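Local coordinates for amino acid adenylation domain-containing protein (PDB 6ULY), which probably selects an alpha-keto acid and activates it as an acyl adenylate, as the adenylation domain of a nonribosomal depsipeptide synthetase module, at residues 69-73 / 121-125; 64-68 / 90-94. All blocks are in the same frame, centred on the assembly; numbering follows the deposited sequence.

Contact 1: 69-73 / 121-125; sequences DPVFF and LEHPL
In the seven-stranded mixed sheet of this ANL-family adenylation domain, strand 70-74 runs parallel to neighbouring strand 125-128, and the contact involves the link between helix 109-120 and that neighbour. The helix ends in a Schellman motif: E122, at phi 59°, is its C-prime residue, H123 also has positive phi, and P124 (-76/156) returns the chain to extended geometry. The nearest CA atoms are those of V71 and L125, 5.5 Å apart. Polar contacts are few. F72 N donates to L125 O (2.9 Å, 169°), whereas P70 O and L125 N stand 4.5 Å apart and share a water, 2.6 Å from P70 O and 2.9 Å from L125 N. Apolar contacts gather around P70 and F72: P70 CG is 4.0 Å from P124 CB, and P70 CB is 4.0 Å from L121 CD2. The F72 CA-to-CB bond points toward 121-125 (chi1 t, chi2 95°), and the side chain also packs against L114 and A117 of helix 109-120. F72 CB lies 4.1 Å from P124 CG, and L121 CD1 meets the ring edge, 4.2 Å from F72 CD1.

Contact 2: 64-68 / 90-94; sequences GLKAG and LGGFV. With SO4 (sulfate ion), chain I.
Each segment contains a Schellman helix end: G64 (99/5) follows helix 46-62 and G92 (73/12) follows helix 78-91. The backbone beyond each leads into parallel neighbours of one sheet, strands 70-74 and 94-97, the second joined to the first by a beta-alpha-beta crossover through helix 78-91. The touching parts, taken CA 65 to 68 and CA 91 to 94, diverge by 61°, and the nearest CA pair is A67 and G92 at 4.4 Å. Going along 64-68, G64 closes its helix at backbone angles that call for glycine. L65 (-68/129; chi1 m, chi2 p) makes a CH-pi contact: its CB sits 3.9 Å from the F93 ring centroid, 19° off the normal. The F93 ring (chi1 -44°, chi2 -42°) also touches L57 and V71, and the carbonyl K66 O meets its edge, 3.3 Å from F93 CD1. K66 has its CA-to-CB bond directed away from 90-94, while its backbone N bonds to D69 OD2. A67 (-53/131) brings its CA to 3.6 Å from G91 O, a CA-H...O contact, and A67 N donates to O3 of a sulfate, probably from the crystallisation liquor, at 3.0 Å. Glycine suits G92 for two reasons: positive phi, and an ideal CB that would fall 3.0 Å from A67 CB. G68 (98/-21) is likewise at angles that demand glycine; its O lies 3.8 Å from V94 CG2, and its N donates the one hydrogen bond between the segments, to G92 O at 2.8 Å and 160°.

How the contacts relate
Contact 1 uses strand 70-74 itself, on its 125-128 side; contact 2, its centre 10 Å away, lies where a loop and a helix end lead into strands 70-74 and 94-97. V71 lies between the two. The ladder to 94-97 joins them directly: V71 N to V94 O and D69 O to V94 N are both 2.9 Å, probable hydrogen bonds, while V71 CG2 packs 3.7 Å from L65 CD2. Contact 1 is the more buried, with no exposed residue among those touching, and packs P70, L121, P124 and F72 beside one direct hydrogen bond and one bridging water. In contact 2, K66, A67 and G68 are exposed, and backbone polar contacts and glycine turns sit beside the buried L65-F93 pair.

Contact 1: 69-73 / 121-125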
ATOM      1  N   ASP A  69      25.045   8.096  12.391  1.00 47.51           N
ATOM      2  CA  ASP A  69      24.861   8.115  10.949  1.00 43.35           C
ATOM      3  C   ASP A  69      24.372   6.751  10.469  1.00 45.30           C
ATOM      4  O   ASP A  69      24.820   5.716  10.978  1.00 46.40           O
ATOM      5  CB  ASP A  69      26.166   8.470  10.235  1.00 47.41           C
ATOM      6  CG  ASP A  69      26.572   9.912  10.437  1.00 52.29           C
ATOM      7  OD1 ASP A  69      25.779  10.678  11.022  1.00 57.50           O
ATOM      8  OD2 ASP A  69      27.687  10.280  10.012  1.00 58.27           O
ATOM      9  N   PRO A  70      23.453   6.707   9.510  1.00 47.12           N
ATOM     10  CA  PRO A  70      23.096   5.430   8.888  1.00 44.59           C
ATOM     11  C   PRO A  70      24.121   5.017   7.842  1.00 42.51           C
ATOM     12  O   PRO A  70      24.844   5.835   7.270  1.00 38.71           O
ATOM     13  CB  PRO A  70      21.735   5.720   8.245  1.00 43.99           C
ATOM     14  CG  PRO A  70      21.769   7.172   7.959  1.00 43.70           C
ATOM     15  CD  PRO A  70      22.583   7.804   9.050  1.00 39.50           C
ATOM     16  N   VAL A  71      24.169   3.710   7.606  1.00 42.05           N
ATOM     17  CA  VAL A  71      25.049   3.114   6.610  1.00 43.45           C
ATOM     18  C   VAL A  71      24.238   2.106   5.813  1.00 38.93           C
ATOM     19  O   VAL A  71      23.607   1.216   6.393  1.00 42.68           O
ATOM     20  CB  VAL A  71      26.271   2.434   7.254  1.00 44.79           C
ATOM     21  CG1 VAL A  71      27.181   1.856   6.179  1.00 41.95           C
ATOM     22  CG2 VAL A  71      27.018   3.417   8.133  1.00 47.22           C
ATOM     23  N   PHE A  72      24.272   2.237   4.491  1.00 41.02           N
ATOM     24  CA  PHE A  72      23.427   1.447   3.602  1.00 39.84           C
ATOM     25  C   PHE A  72      24.200   0.214   3.149  1.00 40.93           C
ATOM     26  O   PHE A  72      25.158   0.323   2.377  1.00 41.74           O
ATOM     27  CB  PHE A  72      22.990   2.299   2.413  1.00 39.03           C
ATOM     28  CG  PHE A  72      21.717   1.839   1.771  1.00 43.90           C
ATOM     29  CD1 PHE A  72      20.506   2.396   2.140  1.00 38.92           C
ATOM     30  CD2 PHE A  72      21.728   0.853   0.794  1.00 44.68           C
ATOM     31  CE1 PHE A  72      19.329   1.984   1.553  1.00 37.34           C
ATOM     32  CE2 PHE A  72      20.544   0.437   0.200  1.00 47.34           C
ATOM     33  CZ  PHE A  72      19.347   1.005   0.582  1.00 39.97           C
ATOM     34  N   PHE A  73      23.779  -0.959   3.619  1.00 39.33           N
ATOM     35  CA  PHE A  73      24.468  -2.201   3.297  1.00 39.71           C
ATOM     36  C   PHE A  73      23.979  -2.764   1.966  1.00 44.12           C
ATOM     37  O   PHE A  73      22.772  -2.891   1.739  1.00 42.07           O
ATOM     38  CB  PHE A  73      24.255  -3.237   4.402  1.00 39.49           C
ATOM     39  CG  PHE A  73      25.118  -3.026   5.619  1.00 40.97           C
ATOM     40  CD1 PHE A  73      25.656  -1.781   5.906  1.00 39.90           C
ATOM     41  CD2 PHE A  73      25.399  -4.083   6.470  1.00 39.42           C
ATOM     42  CE1 PHE A  73      26.445  -1.595   7.019  1.00 39.84           C
ATOM     43  CE2 PHE A  73      26.190  -3.903   7.585  1.00 37.51           C
ATOM     44  CZ  PHE A  73      26.717  -2.660   7.859  1.00 38.33           C
ATOM     45  N   LEU A 121      16.877   8.067   4.151  1.00 44.25           N
ATOM     46  CA  LEU A 121      17.994   8.147   5.083  1.00 45.70           C
ATOM     47  C   LEU A 121      18.963   9.275   4.746  1.00 46.65           C
ATOM     48  O   LEU A 121      20.070   9.307   5.292  1.00 47.79           O
ATOM     49  CB  LEU A 121      18.736   6.810   5.108  1.00 41.95           C
ATOM     50  CG  LEU A 121      17.914   5.644   5.662  1.00 40.76           C
ATOM     51  CD1 LEU A 121      18.491   4.310   5.227  1.00 40.69           C
ATOM     52  CD2 LEU A 121      17.851   5.722   7.176  1.00 41.25           C
ATOM     53  N   GLU A 122      18.573  10.195   3.866  1.00 49.61           N
ATOM     54  CA  GLU A 122      19.394  11.354   3.517  1.00 51.46           C
ATOM     55  C   GLU A 122      20.749  10.928   2.946  1.00 52.94           C
ATOM     56  O   GLU A 122      21.811  11.345   3.413  1.00 49.44           O
ATOM     57  CB  GLU A 122      19.566  12.277   4.726  1.00 54.46           C
ATOM     58  CG  GLU A 122      18.268  12.951   5.162  1.00 58.64           C
ATOM     59  CD  GLU A 122      18.455  13.874   6.350  1.00 71.33           C
ATOM     60  OE1 GLU A 122      19.479  13.742   7.054  1.00 85.07           O
ATOM     61  OE2 GLU A 122      17.580  14.735   6.580  1.00 73.00           O
ATOM     62  N   HIS A 123      20.701  10.086   1.915  1.00 47.03           N
ATOM     63  CA  HIS A 123      21.871   9.769   1.108  1.00 52.12           C
ATOM     64  C   HIS A 123      23.009   9.227   1.963  1.00 51.09           C
ATOM     65  O   HIS A 123      24.085   9.836   2.019  1.00 51.39           O
ATOM     66  CB  HIS A 123      22.340  11.014   0.354  1.00 56.26           C
ATOM     67  CG  HIS A 123      21.242  11.739  -0.360  1.00 57.17           C
ATOM     68  ND1 HIS A 123      20.188  11.087  -0.964  1.00 57.59           N
ATOM     69  CD2 HIS A 123      21.035  13.062  -0.566  1.00 63.49           C
ATOM     70  CE1 HIS A 123      19.381  11.977  -1.514  1.00 60.23           C
ATOM     71  NE2 HIS A 123      19.870  13.182  -1.284  1.00 64.51           N
ATOM     72  N   PRO A 124      22.819   8.100   2.636  1.00 47.42           N
ATOM     73  CA  PRO A 124      23.904   7.524   3.432  1.00 43.90           C
ATOM     74  C   PRO A 124      24.939   6.836   2.556  1.00 45.90           C
ATOM     75  O   PRO A 124      24.668   6.404   1.435  1.00 41.17           O
ATOM     76  CB  PRO A 124      23.187   6.509   4.327  1.00 42.39           C
ATOM     77  CG  PRO A 124      22.000   6.089   3.518  1.00 45.28           C
ATOM     78  CD  PRO A 124      21.582   7.304   2.728  1.00 45.17           C
ATOM     79  N   LEU A 125      26.148   6.736   3.101  1.00 46.34           N
ATOM     80  CA  LEU A 125      27.189   5.967   2.439  1.00 37.82           C
ATOM     81  C   LEU A 125      26.694   4.550   2.198  1.00 40.91           C
ATOM     82  O   LEU A 125      26.153   3.908   3.102  1.00 43.65           O
ATOM     83  CB  LEU A 125      28.460   5.944   3.292  1.00 45.52           C
ATOM     84  CG  LEU A 125      29.547   4.949   2.865  1.00 45.31           C
ATOM     85  CD1 LEU A 125      30.152   5.357   1.532  1.00 45.78           C
ATOM     86  CD2 LEU A 125      30.621   4.830   3.934  1.00 50.79           C
TER
HETATM   87  O   HOH W   1      26.192   7.606   5.911  1.00 52.59           O

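Contact 2: 64-68 / 90-94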
ATOM      1  N   GLY A  64      34.284   9.884   7.185  1.00 59.71           N
ATOM      2  CA  GLY A  64      33.525  10.919   7.849  1.00 49.79           C
ATOM      3  C   GLY A  64      32.347  10.441   8.667  1.00 51.68           C
ATOM      4  O   GLY A  64      31.611  11.278   9.201  1.00 50.73           O
ATOM      5  N   LEU A  65      32.154   9.132   8.799  1.00 48.08           N
ATOM      6  CA  LEU A  65      30.981   8.617   9.490  1.00 50.70           C
ATOM      7  C   LEU A  65      31.050   8.939  10.976  1.00 55.79           C
ATOM      8  O   LEU A  65      32.054   8.659  11.639  1.00 56.73           O
ATOM      9  CB  LEU A  65      30.863   7.112   9.281  1.00 45.24           C
ATOM     10  CG  LEU A  65      30.150   6.690   7.997  1.00 55.07           C
ATOM     11  CD1 LEU A  65      30.729   7.406   6.788  1.00 56.91           C
ATOM     12  CD2 LEU A  65      30.235   5.184   7.812  1.00 51.48           C
ATOM     13  N   LYS A  66      29.976   9.529  11.495  1.00 52.14           N
ATOM     14  CA  LYS A  66      29.851   9.862  12.905  1.00 54.76           C
ATOM     15  C   LYS A  66      28.795   8.975  13.555  1.00 54.89           C
ATOM     16  O   LYS A  66      27.895   8.458  12.889  1.00 48.58           O
ATOM     17  CB  LYS A  66      29.479  11.337  13.088  1.00 55.50           C
ATOM     18  CG  LYS A  66      30.447  12.310  12.423  1.00 64.28           C
ATOM     19  CD  LYS A  66      31.832  12.263  13.065  1.00 66.84           C
ATOM     20  CE  LYS A  66      32.765  13.300  12.452  1.00 69.52           C
ATOM     21  NZ  LYS A  66      34.061  13.396  13.182  1.00 88.95           N
ATOM     22  N   ALA A  67      28.922   8.795  14.869  1.00 54.89           N
ATOM     23  CA  ALA A  67      27.963   7.990  15.614  1.00 53.29           C
ATOM     24  C   ALA A  67      26.545   8.486  15.358  1.00 49.52           C
ATOM     25  O   ALA A  67      26.270   9.687  15.431  1.00 41.00           O
ATOM     26  CB  ALA A  67      28.286   8.045  17.110  1.00 51.27           C
ATOM     27  N   GLY A  68      25.645   7.552  15.045  1.00 44.41           N
ATOM     28  CA  GLY A  68      24.280   7.868  14.694  1.00 47.48           C
ATOM     29  C   GLY A  68      24.009   7.911  13.204  1.00 48.02           C
ATOM     30  O   GLY A  68      22.850   7.779  12.794  1.00 44.60           O
ATOM     31  N   LEU A  90      30.517  -0.920  16.488  1.00 42.67           N
ATOM     32  CA  LEU A  90      31.606  -0.315  17.252  1.00 43.26           C
ATOM     33  C   LEU A  90      31.589   1.203  17.122  1.00 43.26           C
ATOM     34  O   LEU A  90      31.828   1.920  18.100  1.00 45.46           O
ATOM     35  CB  LEU A  90      32.958  -0.868  16.790  1.00 43.31           C
ATOM     36  CG  LEU A  90      33.249  -2.333  17.111  1.00 45.64           C
ATOM     37  CD1 LEU A  90      34.616  -2.726  16.573  1.00 52.60           C
ATOM     38  CD2 LEU A  90      33.165  -2.587  18.608  1.00 51.49           C
ATOM     39  N   GLY A  91      31.309   1.709  15.929  1.00 39.51           N
ATOM     40  CA  GLY A  91      31.324   3.136  15.709  1.00 43.68           C
ATOM     41  C   GLY A  91      30.061   3.867  16.098  1.00 43.23           C
ATOM     42  O   GLY A  91      30.015   5.095  15.984  1.00 45.95           O
ATOM     43  N   GLY A  92      29.037   3.162  16.574  1.00 40.30           N
ATOM     44  CA  GLY A  92      27.752   3.797  16.792  1.00 42.17           C
ATOM     45  C   GLY A  92      27.008   4.110  15.518  1.00 45.25           C
ATOM     46  O   GLY A  92      26.027   4.862  15.548  1.00 48.38           O
ATOM     47  N   PHE A  93      27.466   3.572  14.395  1.00 46.44           N
ATOM     48  CA  PHE A  93      26.778   3.741  13.132  1.00 40.96           C
ATOM     49  C   PHE A  93      25.610   2.769  13.072  1.00 44.72           C
ATOM     50  O   PHE A  93      25.629   1.708  13.705  1.00 42.97           O
ATOM     51  CB  PHE A  93      27.736   3.499  11.967  1.00 44.21           C
ATOM     52  CG  PHE A  93      29.084   4.144  12.149  1.00 46.48           C
ATOM     53  CD1 PHE A  93      29.190   5.425  12.664  1.00 49.24           C
ATOM     54  CD2 PHE A  93      30.248   3.462  11.822  1.00 44.16           C
ATOM     55  CE1 PHE A  93      30.424   6.020  12.838  1.00 50.73           C
ATOM     56  CE2 PHE A  93      31.485   4.051  11.994  1.00 40.32           C
ATOM     57  CZ  PHE A  93      31.576   5.330  12.504  1.00 42.99           C
ATOM     58  N   VAL A  94      24.588   3.146  12.312  1.00 41.86           N
ATOM     59  CA  VAL A  94      23.354   2.370  12.220  1.00 46.58           C
ATOM     60  C   VAL A  94      23.285   1.679  10.863  1.00 42.40           C
ATOM     61  O   VAL A  94      22.983   2.329   9.850  1.00 45.21           O
ATOM     62  CB  VAL A  94      22.119   3.264  12.429  1.00 41.30           C
ATOM     63  CG1 VAL A  94      20.876   2.414  12.549  1.00 41.42           C
ATOM     64  CG2 VAL A  94      22.285   4.132  13.661  1.00 43.60           C
TER
HETATM   65  S   SO4 I 707      31.487  10.486  17.072  1.00 78.80           S
HETATM   66  O1  SO4 I 707      30.379  10.554  17.992  1.00 76.99           O
HETATM   67  O2  SO4 I 707      31.369  11.547  16.101  1.00 69.80           O
HETATM   68  O3  SO4 I 707      31.476   9.211  16.402  1.00 68.77           O
HETATM   69  O4  SO4 I 707      32.712  10.634  17.822  1.00 84.43           O